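Local coordinates for ABC transporter substrate-binding protein (Streptococcus pneumoniae, PDB 4OHN) that binds histidine in its ligand pocket and probably delivers it to an ABC transporter for uptake into the cell, at residues A[52-57]-A[231-236]. Residues are numbered along the deposited sequence; the frame is centred on the assembly and turned at random.
Sequences FEKYGI and YKDGKF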
loop_
_atom_site.group_PDB
_atom_site.type_symbol
_atom_site.label_atom_id
_atom_site.label_comp_id
_atom_site.label_asym_id
_atom_site.label_seq_id
_atom_site.Cartn_x
_atom_site.Cartn_y
_atom_site.Cartn_z
ATOM N N PHE A 52 -18.451 0.344 -3.574
ATOM C CA PHE A 52 -19.324 1.498 -3.709
ATOM C C PHE A 52 -20.481 1.255 -4.673
ATOM O O PHE A 52 -21.532 1.874 -4.531
ATOM C CB PHE A 52 -18.492 2.761 -3.936
ATOM C CG PHE A 52 -17.811 3.183 -2.671
ATOM C CD1 PHE A 52 -18.572 3.641 -1.594
ATOM C CD2 PHE A 52 -16.454 3.037 -2.513
ATOM C CE1 PHE A 52 -17.960 3.982 -0.388
ATOM C CE2 PHE A 52 -15.851 3.348 -1.323
ATOM C CZ PHE A 52 -16.589 3.811 -0.254
ATOM N N GLU A 53 -20.331 0.292 -5.576
ATOM C CA GLU A 53 -21.432 -0.175 -6.415
ATOM C C GLU A 53 -22.615 -0.653 -5.576
ATOM O O GLU A 53 -23.765 -0.503 -5.991
ATOM C CB GLU A 53 -20.946 -1.326 -7.314
ATOM C CG GLU A 53 -21.908 -1.796 -8.388
ATOM C CD GLU A 53 -22.989 -2.795 -7.931
ATOM O OE1 GLU A 53 -22.885 -3.477 -6.877
ATOM O OE2 GLU A 53 -23.971 -2.922 -8.685
ATOM N N LYS A 54 -22.343 -1.246 -4.417
ATOM C CA LYS A 54 -23.418 -1.744 -3.555
ATOM C C LYS A 54 -24.340 -0.607 -3.101
ATOM O O LYS A 54 -25.476 -0.867 -2.702
ATOM C CB LYS A 54 -22.870 -2.459 -2.303
ATOM C CG LYS A 54 -22.034 -3.735 -2.521
ATOM C CD LYS A 54 -22.843 -4.931 -3.005
ATOM C CE LYS A 54 -21.964 -6.167 -3.182
ATOM N NZ LYS A 54 -22.742 -7.382 -3.535
ATOM N N TYR A 55 -23.852 0.637 -3.147
ATOM C CA TYR A 55 -24.590 1.805 -2.663
ATOM C C TYR A 55 -24.926 2.794 -3.774
ATOM O O TYR A 55 -25.424 3.889 -3.508
ATOM C CB TYR A 55 -23.765 2.524 -1.568
ATOM C CG TYR A 55 -23.369 1.583 -0.456
ATOM C CD1 TYR A 55 -24.320 1.094 0.419
ATOM C CD2 TYR A 55 -22.061 1.151 -0.314
ATOM C CE1 TYR A 55 -23.979 0.200 1.423
ATOM C CE2 TYR A 55 -21.697 0.258 0.677
ATOM C CZ TYR A 55 -22.668 -0.215 1.546
ATOM O OH TYR A 55 -22.377 -1.103 2.552
ATOM N N GLY A 56 -24.636 2.418 -5.014
ATOM C CA GLY A 56 -24.878 3.288 -6.146
ATOM C C GLY A 56 -23.949 4.488 -6.215
ATOM O O GLY A 56 -24.268 5.487 -6.852
ATOM N N ILE A 57 -22.786 4.380 -5.573
ATOM C CA ILE A 57 -21.804 5.457 -5.487
ATOM C C ILE A 57 -20.668 5.223 -6.478
ATOM O O ILE A 57 -20.141 4.116 -6.566
ATOM C CB ILE A 57 -21.257 5.546 -4.038
ATOM C CG1 ILE A 57 -22.355 6.081 -3.114
ATOM C CG2 ILE A 57 -20.018 6.415 -3.965
ATOM C CD1 ILE A 57 -22.037 5.990 -1.613
ATOM N N TYR A 231 -17.303 -11.134 -0.167
ATOM C CA TYR A 231 -16.685 -12.415 0.166
ATOM C C TYR A 231 -17.529 -13.606 -0.268
ATOM O O TYR A 231 -17.013 -14.677 -0.565
ATOM C CB TYR A 231 -16.408 -12.529 1.673
ATOM C CG TYR A 231 -15.289 -11.641 2.168
ATOM C CD1 TYR A 231 -14.112 -11.506 1.450
ATOM C CD2 TYR A 231 -15.404 -10.943 3.357
ATOM C CE1 TYR A 231 -13.076 -10.701 1.897
ATOM C CE2 TYR A 231 -14.371 -10.120 3.807
ATOM C CZ TYR A 231 -13.217 -10.015 3.070
ATOM O OH TYR A 231 -12.167 -9.217 3.492
ATOM N N LYS A 232 -18.839 -13.461 -0.249
ATOM C CA LYS A 232 -19.714 -14.574 -0.588
ATOM C C LYS A 232 -20.315 -14.503 -1.969
ATOM O O LYS A 232 -20.823 -15.505 -2.435
ATOM C CB LYS A 232 -20.803 -14.746 0.455
ATOM C CG LYS A 232 -21.710 -13.533 0.605
ATOM C CD LYS A 232 -22.797 -13.788 1.640
ATOM C CE LYS A 232 -23.399 -12.458 2.084
ATOM N NZ LYS A 232 -24.483 -12.636 3.093
ATOM N N ASP A 233 -20.272 -13.350 -2.638
ATOM C CA ASP A 233 -20.873 -13.270 -3.968
ATOM C C ASP A 233 -19.932 -13.608 -5.119
ATOM O O ASP A 233 -20.316 -13.498 -6.292
ATOM C CB ASP A 233 -21.601 -11.928 -4.210
ATOM C CG ASP A 233 -20.685 -10.742 -4.254
ATOM O OD1 ASP A 233 -19.453 -10.890 -4.415
ATOM O OD2 ASP A 233 -21.218 -9.605 -4.112
ATOM N N GLY A 234 -18.713 -14.003 -4.777
ATOM C CA GLY A 234 -17.720 -14.383 -5.768
ATOM C C GLY A 234 -16.792 -13.259 -6.189
ATOM O O GLY A 234 -15.728 -13.514 -6.779
ATOM N N LYS A 235 -17.158 -12.018 -5.899
ATOM C CA LYS A 235 -16.420 -10.904 -6.450
ATOM C C LYS A 235 -15.043 -10.731 -5.803
ATOM O O LYS A 235 -14.054 -10.479 -6.500
ATOM C CB LYS A 235 -17.248 -9.625 -6.327
ATOM C CG LYS A 235 -16.635 -8.411 -7.006
ATOM C CD LYS A 235 -16.391 -8.652 -8.488
ATOM C CE LYS A 235 -17.140 -7.680 -9.368
ATOM N NZ LYS A 235 -16.941 -8.032 -10.806
ATOM N N PHE A 236 -14.940 -10.864 -4.491
ATOM C CA PHE A 236 -13.634 -10.732 -3.869
ATOM C C PHE A 236 -12.670 -11.769 -4.428
ATOM O O PHE A 236 -11.515 -11.463 -4.766
ATOM C CB PHE A 236 -13.715 -10.850 -2.340
ATOM C CG PHE A 236 -12.429 -10.509 -1.651
ATOM C CD1 PHE A 236 -12.192 -9.230 -1.200
ATOM C CD2 PHE A 236 -11.446 -11.463 -1.503
ATOM C CE1 PHE A 236 -11.004 -8.909 -0.578
ATOM C CE2 PHE A 236 -10.250 -11.133 -0.881
ATOM C CZ PHE A 236 -10.045 -9.851 -0.432
#
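A surface salt bridge between Lys-54 and Asp-233 ties the Schellman turn after helix 43-53 to the short link between helices 217-232 and 235-244 in this periplasmic-binding-protein fold. In the modelled conformer of Lys-54, one of two, NZ donates to Asp-233 OD2 at 2.8 Å and lies almost straight out from the CG-OD2 bond. The CA atoms of the two residues are 11.8 Å apart; the lysine side chain spans about half of that gap, the aspartate and the bond itself the rest. The lysine chain bends once, at chi2 (-70°), and then runs fully extended to the ammonium. It also touches Ser-229 and Leu-230 of helix 217-232. The two side chains reach toward each other from facing sides, and Lys-54 CE follows NZ in to 3.6 Å from Asp-233 OD2.

On the lysine side, Gly-56, with positive phi, is the C-prime residue; Gly-56 N bonds to Glu-53 O and Ile-57 N to Phe-52 O. On the other side, the carboxylate divides its work. While OD2 takes the lysine, OD1 closes an Asx turn across Gly-234, the N-cap position of helix 235-244. This second bond limits how the carboxylate can rotate: Lys-235 N reaches Asp-233 OD1 at 3.0 Å, with an N-H...O angle of 160°.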